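Local structure of VC0179-like protein (4XJ6) at residues T72-L77 and A83-L88; R49-D54 and E63-K68; T134-T139 and T150-L155; R106-G111 and Y195-E200. The protein probably links nucleotides into cyclic dinucleotides, as a bacterial homologue of cyclic GMP-AMP synthase with a nucleotidyltransferase domain. All coordinates share one frame; numbering follows the deposited sequence.

Interactions 1 and 2 lie among helices, interaction 3 packs one helix on the sheet, and interaction 4 lies in that sheet, at the nucleotide pocket. The centres of interactions 1 and 2 lie about 10 Å apart, and the two meet where A86 O of helix 79-90 approaches V65 CG1 at 3.5 Å. Interaction 1 reaches interaction 3 through L85 CD2 and L155 CD2, 3.8 Å apart. Interactions 3 and 4 share a sheet: strand 128-138 runs between 106-110 and 188-198, with probable hydrogen bonds R106 N to Y135 O and Y195 N to T134 O, each 2.7 Å. Interaction 4 touches the two bound nucleotides, whereas the L152 side chain of interaction 3 lies about 14 Å from one.

Interaction 1: T72-L77 and A83-L88; sequences TNVRYL and ADLARL
The short 3-10 turn that joins helix 62-69 to helix 79-90 folds back on the second of these helices, with V74 and L77 resting on L85. The evidence is an apolar contact centred on one methyl group. L85 CD2 comes to 3.7 Å from V74 CG2 and lies 3.8 Å from V74 CG1, so it sits against the fork of the valine and not on one branch. V74 presents both branches because CG1 stands anti to the backbone N (chi1 -178°), leaving CG2 beside that N. L77 adds its CD1 at 4.2 Å from the same L85 CD2. All three residues are buried.

The turn's own geometry explains why V74 and L77 can work together: they are three residues apart, and L77 N donates to V74 O at 3.1 Å, closing a 3-10 turn. Two residues earlier, R75 N donates to T72 O at 3.2 Å. At the start of the turn T72 OG1 accepts from V74 N at 3.2 Å with an N-H...O angle of 162°, an ST turn that ties the valine's backbone in place. Beyond the contact, V74 also touches L69 of the preceding helix, and L77 touches T158 of helix 149-166. The whole is a connection between two consecutive helices, in which a 3-10 linker, opened by an ST turn, packs its apolar side on the helix that follows.

Interaction 2: R49-D54 and E63-K68; sequences RQVAID and ESVRLK
V51 provides the apolar part of this contact, meeting both V65 and K68 across an antiparallel pair of helices. The short helix segments 49-54 and 63-68 run at 159° to one another, with their axes 10.5 Å apart at closest approach, and the closest CA pair is V51 and V65 at 6.9 Å. V51 CG1 and V65 CG1 are 4.0 Å apart, the two valines meeting obliquely through one branch each. The other branch of V51, CG2, lies 4.1 Å from K68 CB; here the side chains run past each other in opposite directions, so the lysine contributes the aliphatic base of its chain.

The charged part lies to one side of the valines. D54 OD2 and K68 NZ are 3.9 Å apart, a long salt bridge and therefore probably a loose one. The lysine gets there by an extended chain that bends at its last torsion (chi4 -68°), crossing the aspartate side chain at about a right angle.

Both D54 and K68 also touch L60 in the connecting loop, and V65 touches A86 of helix 79-90 behind it. An apolar centre with a charged pair at its margin, between consecutive helices joined by a short loop, is the arrangement of an antiparallel alpha-alpha hairpin.

Interaction 3: T134-T139 and T150-L155; sequences TYMPMT and TLLLLL
L152 points its two methyl groups at M136 and M138, packing helix 149-166 on one face of the sheet of the nucleotidyltransferase domain. Strand 128-138, which carries both methionines, is flanked in that sheet by strands 106-110 and 188-198. The methionines are two residues apart on the strand, and each starts out toward the helix; beyond that start they behave differently.

M138 and L152 reach for each other tip to tip. The methionine has CG between the backbone N and the carbonyl carbon (chi1 71°) and bends again at the sulfur (chi3 67°), which brings its terminal methyl to the leucine. M136 also sets off toward the helix, but its chain turns at chi2, 61°, and its far end leads away, so that it offers the leucine its CG methylene and not its thioether.

Other residues enclose the group: M136 touches M194 and F45, M138 touches A196, P145 and I147, and L155, almost one turn on along the helix, packs on V44 and A48 of helix 24-57. The contact is wholly apolar and buried. It comes down to the fork of one leucine, with L152 CD1 3.7 Å from M138 CE and L152 CD2 4.2 Å from M136 CG.

Interaction 4: R106-G111 and Y195-E200; sequences RFWTQG and YAIPKE. With GH3 (3'-deoxy-guanosine-5'-triphosphate), chain D; GH3 (3'-deoxy-guanosine-5'-triphosphate), chain E.
The nucleotide pocket, to which the nucleotidyltransferase sheet contributes Q110 and Y195, brings these two residues together from strands that are separated by strand 128-138. Y195 OH donates to Q110 OE1 at 2.7 Å. The C=O...O angle is 111° and the donor lies in the carbonyl plane, on a lone pair of the amide oxygen. The glutamine reaches inward because its CG lies between the backbone N and the carbonyl carbon (chi1 72°), with the chain extended beyond.

The same hydroxyl also serves a ligand. N2 of the guanine of the chain E nucleotide lies in the plane of the tyrosine ring at its edge and donates to Y195 OH; the modelled 2.5 Å between N2 and OH is shorter than expected for such a bond, and its exact value is doubtful. Q110 NE2 donates to O4' of the chain D nucleotide at 3.2 Å, so that one amide meets both a protein partner and a sugar. These two bonds, one at OE1 and one at NE2, probably fix the rotation of the Q110 amide. Following it, G111 CA packs 3.4 Å from O2B of that triphosphate, and D131, which binds magnesium, touches the Q110 side chain.

Farther from the ligands, Y135 of the intervening strand stacks on Y195 and meets W108 edge to face. W108 and I197 also touch, their side chains meeting at an angle: I197 CD1 lies at the edge of the indole, near its plane, 4.1 Å from W108 CZ3.

Interaction 1: T72-L77 and A83-L88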
# COMPACT_ATOMS: atom_id res chain seq x y z
N THR A 72 -12.48 18.90 20.60
CA THR A 72 -11.57 17.81 20.29
C THR A 72 -10.90 18.02 18.93
O THR A 72 -10.97 19.10 18.35
CB THR A 72 -12.29 16.45 20.29
OG1 THR A 72 -13.15 16.37 19.15
CG2 THR A 72 -13.13 16.30 21.55
N ASN A 73 -10.26 16.97 18.42
CA ASN A 73 -9.60 17.03 17.12
C ASN A 73 -10.60 17.16 15.97
O ASN A 73 -10.21 17.48 14.84
CB ASN A 73 -8.73 15.79 16.89
CG ASN A 73 -7.44 15.84 17.68
OD1 ASN A 73 -6.49 16.51 17.28
ND2 ASN A 73 -7.38 15.11 18.78
N VAL A 74 -11.87 16.91 16.26
CA VAL A 74 -12.95 17.04 15.28
C VAL A 74 -13.06 18.49 14.80
O VAL A 74 -13.65 18.76 13.75
CB VAL A 74 -14.29 16.55 15.88
CG1 VAL A 74 -15.44 16.62 14.86
CG2 VAL A 74 -14.15 15.12 16.38
N ARG A 75 -12.48 19.40 15.57
CA ARG A 75 -12.32 20.80 15.17
C ARG A 75 -11.87 20.98 13.72
O ARG A 75 -12.30 21.91 13.04
CB ARG A 75 -11.30 21.50 16.09
CG ARG A 75 -11.85 22.03 17.39
CD ARG A 75 -10.75 22.63 18.26
NE ARG A 75 -9.83 21.61 18.77
CZ ARG A 75 -8.53 21.56 18.49
NH1 ARG A 75 -7.99 22.47 17.70
NH2 ARG A 75 -7.78 20.59 19.00
N TYR A 76 -11.00 20.08 13.26
CA TYR A 76 -10.29 20.26 12.00
C TYR A 76 -11.05 19.73 10.78
O TYR A 76 -10.60 19.90 9.64
CB TYR A 76 -8.91 19.61 12.09
CG TYR A 76 -8.05 20.21 13.18
CD1 TYR A 76 -7.57 21.51 13.07
CD2 TYR A 76 -7.73 19.50 14.33
CE1 TYR A 76 -6.79 22.08 14.06
CE2 TYR A 76 -6.95 20.05 15.33
CZ TYR A 76 -6.48 21.34 15.19
OH TYR A 76 -5.71 21.90 16.18
N LEU A 77 -12.18 19.08 11.01
CA LEU A 77 -13.07 18.72 9.92
C LEU A 77 -13.80 19.98 9.44
O LEU A 77 -13.86 20.97 10.16
CB LEU A 77 -14.08 17.66 10.35
CG LEU A 77 -13.59 16.29 10.82
CD1 LEU A 77 -14.77 15.46 11.32
CD2 LEU A 77 -12.87 15.56 9.70
N ALA A 83 -20.79 18.51 11.88
CA ALA A 83 -22.21 18.32 12.10
C ALA A 83 -22.61 16.87 11.84
O ALA A 83 -23.42 16.30 12.57
CB ALA A 83 -23.02 19.26 11.22
N ASP A 84 -22.02 16.28 10.81
CA ASP A 84 -22.33 14.91 10.42
C ASP A 84 -21.88 13.93 11.49
O ASP A 84 -22.63 13.04 11.90
CB ASP A 84 -21.68 14.57 9.08
CG ASP A 84 -22.22 13.30 8.48
OD1 ASP A 84 -23.29 12.82 8.94
OD2 ASP A 84 -21.60 12.78 7.53
N LEU A 85 -20.63 14.09 11.95
CA LEU A 85 -20.08 13.23 13.00
C LEU A 85 -20.86 13.41 14.30
O LEU A 85 -21.03 12.46 15.06
CB LEU A 85 -18.60 13.54 13.22
CG LEU A 85 -17.89 12.62 14.21
CD1 LEU A 85 -18.03 11.16 13.78
CD2 LEU A 85 -16.42 13.01 14.35
N ALA A 86 -21.31 14.63 14.54
CA ALA A 86 -22.13 14.93 15.71
C ALA A 86 -23.42 14.12 15.66
O ALA A 86 -23.82 13.51 16.65
CB ALA A 86 -22.44 16.42 15.79
N ARG A 87 -24.06 14.12 14.49
CA ARG A 87 -25.29 13.37 14.29
C ARG A 87 -25.07 11.87 14.47
O ARG A 87 -25.81 11.21 15.19
CB ARG A 87 -25.87 13.64 12.91
CG ARG A 87 -26.44 15.04 12.74
CD ARG A 87 -27.25 15.16 11.47
NE ARG A 87 -26.44 14.98 10.27
CZ ARG A 87 -25.81 15.96 9.64
NH1 ARG A 87 -25.90 17.20 10.09
NH2 ARG A 87 -25.09 15.71 8.55
N LEU A 88 -24.04 11.34 13.80
CA LEU A 88 -23.73 9.92 13.85
C LEU A 88 -23.49 9.42 15.27
O LEU A 88 -23.99 8.36 15.65
CB LEU A 88 -22.50 9.62 12.99
CG LEU A 88 -22.67 9.80 11.49
CD1 LEU A 88 -21.33 9.72 10.78
CD2 LEU A 88 -23.64 8.76 10.95

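Interaction 2: R49-D54 and E63-K68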
# COMPACT_ATOMS: atom_id res chain seq x y z
N ARG A 49 -15.16 8.43 21.72
CA ARG A 49 -15.76 7.46 22.64
C ARG A 49 -16.30 8.14 23.88
O ARG A 49 -17.39 7.81 24.35
CB ARG A 49 -14.73 6.39 23.03
CG ARG A 49 -14.54 5.30 22.00
CD ARG A 49 -13.65 4.19 22.53
NE ARG A 49 -12.30 4.67 22.80
CZ ARG A 49 -11.44 4.03 23.59
NH1 ARG A 49 -11.80 2.90 24.19
NH2 ARG A 49 -10.23 4.53 23.79
N GLN A 50 -15.54 9.10 24.40
CA GLN A 50 -15.95 9.85 25.58
C GLN A 50 -17.26 10.58 25.36
O GLN A 50 -18.15 10.57 26.21
CB GLN A 50 -14.86 10.85 25.98
CG GLN A 50 -15.17 11.63 27.25
CD GLN A 50 -15.30 10.74 28.47
OE1 GLN A 50 -16.40 10.48 28.95
NE2 GLN A 50 -14.17 10.27 28.98
N VAL A 51 -17.38 11.22 24.20
CA VAL A 51 -18.60 11.93 23.84
C VAL A 51 -19.73 10.92 23.61
O VAL A 51 -20.87 11.16 24.00
CB VAL A 51 -18.40 12.81 22.58
CG1 VAL A 51 -19.71 13.47 22.17
CG2 VAL A 51 -17.32 13.86 22.83
N ALA A 52 -19.39 9.79 23.01
CA ALA A 52 -20.34 8.70 22.80
C ALA A 52 -20.88 8.20 24.14
O ALA A 52 -22.05 7.84 24.25
CB ALA A 52 -19.69 7.56 22.03
N ILE A 53 -20.02 8.18 25.15
CA ILE A 53 -20.43 7.83 26.50
C ILE A 53 -21.40 8.87 27.05
O ILE A 53 -22.50 8.55 27.49
CB ILE A 53 -19.23 7.70 27.46
CG1 ILE A 53 -18.34 6.53 27.05
CG2 ILE A 53 -19.70 7.51 28.89
CD1 ILE A 53 -17.06 6.42 27.86
N ASP A 54 -20.97 10.13 27.00
CA ASP A 54 -21.73 11.25 27.56
C ASP A 54 -23.12 11.40 26.93
O ASP A 54 -24.04 11.90 27.59
CB ASP A 54 -20.95 12.55 27.39
CG ASP A 54 -19.61 12.53 28.12
OD1 ASP A 54 -19.45 11.70 29.04
OD2 ASP A 54 -18.73 13.34 27.77
N GLU A 63 -26.82 19.55 19.86
CA GLU A 63 -25.98 20.74 19.94
C GLU A 63 -24.87 20.56 20.96
O GLU A 63 -23.73 20.94 20.71
CB GLU A 63 -26.83 21.97 20.28
CG GLU A 63 -26.03 23.23 20.62
CD GLU A 63 -25.38 23.89 19.41
OE1 GLU A 63 -25.36 23.27 18.32
OE2 GLU A 63 -24.90 25.03 19.55
N SER A 64 -25.20 19.97 22.10
CA SER A 64 -24.21 19.71 23.15
C SER A 64 -23.14 18.74 22.65
O SER A 64 -21.98 18.83 23.03
CB SER A 64 -24.89 19.16 24.41
OG SER A 64 -25.64 20.17 25.06
N VAL A 65 -23.55 17.81 21.78
CA VAL A 65 -22.63 16.86 21.17
C VAL A 65 -21.65 17.57 20.24
O VAL A 65 -20.44 17.34 20.32
CB VAL A 65 -23.38 15.77 20.38
CG1 VAL A 65 -22.41 14.94 19.55
CG2 VAL A 65 -24.18 14.88 21.32
N ARG A 66 -22.17 18.43 19.38
CA ARG A 66 -21.35 19.14 18.40
C ARG A 66 -20.35 20.06 19.10
O ARG A 66 -19.20 20.17 18.67
CB ARG A 66 -22.23 19.96 17.46
CG ARG A 66 -21.51 20.42 16.20
CD ARG A 66 -22.37 21.38 15.38
NE ARG A 66 -21.91 21.45 13.99
CZ ARG A 66 -21.03 22.34 13.53
NH1 ARG A 66 -20.50 23.23 14.35
NH2 ARG A 66 -20.69 22.32 12.25
N LEU A 67 -20.79 20.71 20.16
CA LEU A 67 -19.95 21.65 20.90
C LEU A 67 -18.84 20.92 21.65
O LEU A 67 -17.74 21.45 21.80
CB LEU A 67 -20.80 22.46 21.88
CG LEU A 67 -21.85 23.39 21.25
CD1 LEU A 67 -22.69 24.06 22.32
CD2 LEU A 67 -21.17 24.43 20.36
N LYS A 68 -19.12 19.71 22.12
CA LYS A 68 -18.10 18.88 22.75
C LYS A 68 -17.06 18.43 21.73
O LYS A 68 -15.86 18.45 22.00
CB LYS A 68 -18.74 17.66 23.42
CG LYS A 68 -19.33 17.94 24.79
CD LYS A 68 -19.94 16.68 25.39
CE LYS A 68 -20.46 16.93 26.79
NZ LYS A 68 -19.35 17.19 27.76

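Interaction 3: T134-T139 and T150-L155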
# COMPACT_ATOMS: atom_id res chain seq x y z
N THR A 134 -6.34 0.81 10.22
CA THR A 134 -6.99 0.96 11.52
C THR A 134 -8.15 -0.03 11.63
O THR A 134 -9.03 -0.06 10.78
CB THR A 134 -7.51 2.39 11.74
OG1 THR A 134 -6.41 3.31 11.62
CG2 THR A 134 -8.15 2.53 13.11
N TYR A 135 -8.13 -0.85 12.68
CA TYR A 135 -9.13 -1.89 12.85
C TYR A 135 -10.00 -1.63 14.08
O TYR A 135 -9.49 -1.42 15.18
CB TYR A 135 -8.45 -3.26 12.99
CG TYR A 135 -7.70 -3.73 11.77
CD1 TYR A 135 -6.47 -3.16 11.42
CD2 TYR A 135 -8.19 -4.75 10.98
CE1 TYR A 135 -5.78 -3.59 10.31
CE2 TYR A 135 -7.50 -5.19 9.86
CZ TYR A 135 -6.30 -4.61 9.54
OH TYR A 135 -5.60 -5.04 8.43
N MET A 136 -11.31 -1.65 13.88
CA MET A 136 -12.24 -1.46 15.00
C MET A 136 -13.00 -2.74 15.31
O MET A 136 -13.81 -3.20 14.51
CB MET A 136 -13.23 -0.33 14.70
CG MET A 136 -14.16 -0.01 15.86
SD MET A 136 -13.27 0.53 17.33
CE MET A 136 -14.61 0.66 18.52
N PRO A 137 -12.73 -3.34 16.48
CA PRO A 137 -13.48 -4.50 16.96
C PRO A 137 -14.94 -4.14 17.23
O PRO A 137 -15.22 -3.16 17.93
CB PRO A 137 -12.75 -4.88 18.26
CG PRO A 137 -11.40 -4.26 18.14
CD PRO A 137 -11.62 -2.99 17.38
N MET A 138 -15.86 -4.93 16.70
CA MET A 138 -17.28 -4.65 16.84
C MET A 138 -18.10 -5.87 16.50
O MET A 138 -17.58 -6.86 15.98
CB MET A 138 -17.69 -3.48 15.95
CG MET A 138 -17.69 -3.83 14.47
SD MET A 138 -18.09 -2.44 13.40
CE MET A 138 -16.67 -1.39 13.67
N THR A 139 -19.40 -5.81 16.79
CA THR A 139 -20.32 -6.82 16.29
C THR A 139 -20.35 -6.74 14.76
O THR A 139 -20.60 -5.68 14.19
CB THR A 139 -21.74 -6.65 16.84
OG1 THR A 139 -21.72 -6.77 18.27
CG2 THR A 139 -22.66 -7.71 16.27
N THR A 150 -19.39 5.57 7.73
CA THR A 150 -19.12 7.01 7.66
C THR A 150 -18.50 7.52 8.95
O THR A 150 -17.57 8.34 8.92
CB THR A 150 -20.41 7.80 7.38
OG1 THR A 150 -20.98 7.35 6.14
CG2 THR A 150 -20.12 9.29 7.29
N LEU A 151 -19.01 7.04 10.08
CA LEU A 151 -18.49 7.42 11.39
C LEU A 151 -17.00 7.11 11.50
O LEU A 151 -16.20 7.99 11.83
CB LEU A 151 -19.27 6.69 12.49
CG LEU A 151 -19.19 7.19 13.94
CD1 LEU A 151 -20.40 6.70 14.72
CD2 LEU A 151 -17.91 6.76 14.64
N LEU A 152 -16.65 5.86 11.22
CA LEU A 152 -15.27 5.40 11.32
C LEU A 152 -14.36 6.13 10.34
O LEU A 152 -13.21 6.43 10.64
CB LEU A 152 -15.20 3.90 11.08
CG LEU A 152 -16.08 3.04 11.98
CD1 LEU A 152 -16.10 1.60 11.49
CD2 LEU A 152 -15.58 3.12 13.40
N LEU A 153 -14.89 6.40 9.15
CA LEU A 153 -14.14 7.11 8.12
C LEU A 153 -13.88 8.56 8.51
O LEU A 153 -12.81 9.10 8.24
CB LEU A 153 -14.87 7.05 6.78
CG LEU A 153 -14.82 5.71 6.05
CD1 LEU A 153 -15.72 5.73 4.82
CD2 LEU A 153 -13.38 5.36 5.67
N LEU A 154 -14.87 9.18 9.15
CA LEU A 154 -14.73 10.55 9.62
C LEU A 154 -13.74 10.66 10.78
O LEU A 154 -13.14 11.71 10.99
CB LEU A 154 -16.09 11.12 10.04
CG LEU A 154 -17.00 11.58 8.90
CD1 LEU A 154 -18.31 12.13 9.45
CD2 LEU A 154 -16.29 12.62 8.03
N LEU A 155 -13.59 9.58 11.53
CA LEU A 155 -12.63 9.54 12.63
C LEU A 155 -11.21 9.42 12.10
O LEU A 155 -10.27 9.96 12.68
CB LEU A 155 -12.94 8.39 13.58
CG LEU A 155 -14.26 8.51 14.35
CD1 LEU A 155 -14.36 7.40 15.39
CD2 LEU A 155 -14.39 9.87 15.01

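Interaction 4: R106-G111 and Y195-E200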
# COMPACT_ATOMS: atom_id res chain seq x y z
N ARG A 106 -7.38 -1.01 16.73
CA ARG A 106 -6.09 -1.68 16.62
C ARG A 106 -5.40 -1.23 15.33
O ARG A 106 -6.06 -0.76 14.40
CB ARG A 106 -6.26 -3.20 16.64
CG ARG A 106 -5.93 -3.84 17.98
CD ARG A 106 -6.98 -3.53 19.04
NE ARG A 106 -6.70 -4.22 20.30
CZ ARG A 106 -7.52 -4.24 21.34
NH1 ARG A 106 -8.69 -3.61 21.28
NH2 ARG A 106 -7.18 -4.89 22.44
N PHE A 107 -4.08 -1.38 15.28
CA PHE A 107 -3.32 -0.95 14.12
C PHE A 107 -2.37 -2.05 13.65
O PHE A 107 -1.58 -2.58 14.42
CB PHE A 107 -2.53 0.32 14.43
CG PHE A 107 -3.38 1.45 14.94
CD1 PHE A 107 -4.03 2.30 14.07
CD2 PHE A 107 -3.51 1.66 16.30
CE1 PHE A 107 -4.81 3.33 14.54
CE2 PHE A 107 -4.29 2.70 16.78
CZ PHE A 107 -4.94 3.53 15.90
N TRP A 108 -2.47 -2.39 12.37
CA TRP A 108 -1.60 -3.39 11.76
C TRP A 108 -1.21 -2.97 10.35
O TRP A 108 -2.07 -2.64 9.53
CB TRP A 108 -2.26 -4.77 11.74
CG TRP A 108 -2.45 -5.36 13.10
CD1 TRP A 108 -1.47 -5.66 14.01
CD2 TRP A 108 -3.69 -5.74 13.72
NE1 TRP A 108 -2.03 -6.20 15.14
CE2 TRP A 108 -3.39 -6.26 14.99
CE3 TRP A 108 -5.03 -5.69 13.31
CZ2 TRP A 108 -4.37 -6.72 15.87
CZ3 TRP A 108 -6.00 -6.15 14.19
CH2 TRP A 108 -5.67 -6.66 15.45
N THR A 109 0.09 -2.98 10.08
CA THR A 109 0.60 -2.59 8.77
C THR A 109 0.40 -3.71 7.74
O THR A 109 0.67 -4.88 8.01
CB THR A 109 2.10 -2.23 8.85
OG1 THR A 109 2.29 -1.21 9.84
CG2 THR A 109 2.59 -1.71 7.51
N GLN A 110 -0.08 -3.33 6.56
CA GLN A 110 -0.18 -4.25 5.44
C GLN A 110 0.77 -3.79 4.34
O GLN A 110 1.39 -2.73 4.45
CB GLN A 110 -1.62 -4.34 4.93
CG GLN A 110 -2.08 -3.09 4.19
CD GLN A 110 -3.58 -2.98 4.10
OE1 GLN A 110 -4.28 -2.97 5.11
NE2 GLN A 110 -4.09 -2.88 2.88
N GLY A 111 0.89 -4.57 3.28
CA GLY A 111 1.68 -4.15 2.13
C GLY A 111 3.18 -4.32 2.28
O GLY A 111 3.65 -5.09 3.11
N TYR A 195 -10.84 -0.62 8.83
CA TYR A 195 -11.43 -1.95 8.87
C TYR A 195 -12.38 -2.16 10.03
O TYR A 195 -12.19 -1.60 11.11
CB TYR A 195 -10.35 -3.03 8.93
CG TYR A 195 -9.43 -3.06 7.74
CD1 TYR A 195 -9.73 -3.83 6.62
CD2 TYR A 195 -8.25 -2.33 7.73
CE1 TYR A 195 -8.89 -3.87 5.53
CE2 TYR A 195 -7.40 -2.37 6.65
CZ TYR A 195 -7.73 -3.14 5.55
OH TYR A 195 -6.88 -3.17 4.46
N ALA A 196 -13.40 -2.98 9.80
CA ALA A 196 -14.25 -3.49 10.87
C ALA A 196 -14.03 -4.99 11.01
O ALA A 196 -14.01 -5.71 10.01
CB ALA A 196 -15.71 -3.18 10.59
N ILE A 197 -13.84 -5.44 12.24
CA ILE A 197 -13.56 -6.85 12.51
C ILE A 197 -14.37 -7.33 13.73
O ILE A 197 -14.71 -6.52 14.59
CB ILE A 197 -12.06 -7.09 12.76
CG1 ILE A 197 -11.53 -6.14 13.83
CG2 ILE A 197 -11.28 -6.93 11.46
CD1 ILE A 197 -10.05 -6.33 14.15
N PRO A 198 -14.69 -8.64 13.78
CA PRO A 198 -15.43 -9.21 14.91
C PRO A 198 -14.74 -8.98 16.24
O PRO A 198 -13.51 -8.93 16.30
CB PRO A 198 -15.48 -10.70 14.58
CG PRO A 198 -15.40 -10.75 13.11
CD PRO A 198 -14.48 -9.63 12.71
N LYS A 199 -15.52 -8.86 17.30
CA LYS A 199 -15.01 -8.54 18.63
C LYS A 199 -14.78 -9.79 19.48
O LYS A 199 -14.29 -9.70 20.61
CB LYS A 199 -15.97 -7.60 19.34
CG LYS A 199 -17.32 -8.22 19.65
CD LYS A 199 -18.32 -7.17 20.09
CE LYS A 199 -19.55 -7.81 20.72
NZ LYS A 199 -20.27 -8.70 19.77
N GLU A 200 -15.14 -10.95 18.94
CA GLU A 200 -15.09 -12.21 19.68
C GLU A 200 -13.66 -12.61 20.04
O GLU A 200 -12.69 -11.95 19.65
CB GLU A 200 -15.75 -13.32 18.87
CG GLU A 200 -16.79 -12.83 17.86
CD GLU A 200 -18.05 -12.28 18.50
OE1 GLU A 200 -18.22 -12.41 19.73
OE2 GLU A 200 -18.89 -11.71 17.76
PG GH3 D . 4.30 -0.49 -2.55
O1G GH3 D . 4.36 -0.01 -3.98
O2G GH3 D . 3.31 0.33 -1.76
O3G GH3 D . 5.66 -0.34 -1.92
O3B GH3 D . 3.86 -2.04 -2.58
PB GH3 D . 2.62 -2.61 -1.73
O1B GH3 D . 2.80 -4.09 -1.50
O2B GH3 D . 2.49 -1.93 -0.38
O3A GH3 D . 1.33 -2.36 -2.67
PA GH3 D . 0.15 -1.33 -2.30
O1A GH3 D . -0.48 -0.83 -3.58
O2A GH3 D . 0.65 -0.19 -1.45
O5' GH3 D . -0.93 -2.17 -1.46
C5' GH3 D . -0.74 -2.46 -0.09
C4' GH3 D . -1.68 -3.58 0.32
O4' GH3 D . -2.99 -3.26 -0.09
C3' GH3 D . -1.35 -4.92 -0.30
C2' GH3 D . -2.70 -5.57 -0.48
O2' GH3 D . -2.98 -6.40 0.62
C1' GH3 D . -3.69 -4.41 -0.51
N9 GH3 D . -4.13 -4.20 -1.89
C8 GH3 D . -3.70 -3.18 -2.71
N7 GH3 D . -4.32 -3.30 -3.91
C5 GH3 D . -5.14 -4.38 -3.86
C6 GH3 D . -6.00 -4.94 -4.80
O6 GH3 D . -6.11 -4.44 -5.91
N1 GH3 D . -6.73 -6.06 -4.46
C2 GH3 D . -6.61 -6.62 -3.21
N2 GH3 D . -7.32 -7.70 -2.89
N3 GH3 D . -5.75 -6.05 -2.28
C4 GH3 D . -5.03 -4.95 -2.60
O3A GH3 E . -4.23 4.01 -4.42
PA GH3 E . -5.49 3.07 -4.11
O1A GH3 E . -5.44 1.86 -5.01
O2A GH3 E . -6.80 3.81 -4.25
O5' GH3 E . -5.25 2.60 -2.59
C5' GH3 E . -3.96 2.65 -2.02
C4' GH3 E . -3.98 1.94 -0.68
O4' GH3 E . -5.27 1.42 -0.44
C3' GH3 E . -3.03 0.76 -0.58
C2' GH3 E . -3.76 -0.21 0.34
O2' GH3 E . -3.30 -0.05 1.67
C1' GH3 E . -5.22 0.20 0.27
N9 GH3 E . -5.95 -0.78 -0.55
C8 GH3 E . -6.16 -0.64 -1.89
N7 GH3 E . -6.87 -1.70 -2.33
C5 GH3 E . -7.12 -2.51 -1.27
C6 GH3 E . -7.80 -3.72 -1.18
O6 GH3 E . -8.30 -4.22 -2.19
N1 GH3 E . -7.91 -4.35 0.03
C2 GH3 E . -7.34 -3.78 1.15
N2 GH3 E . -7.45 -4.40 2.33
N3 GH3 E . -6.66 -2.58 1.06
C4 GH3 E . -6.55 -1.95 -0.14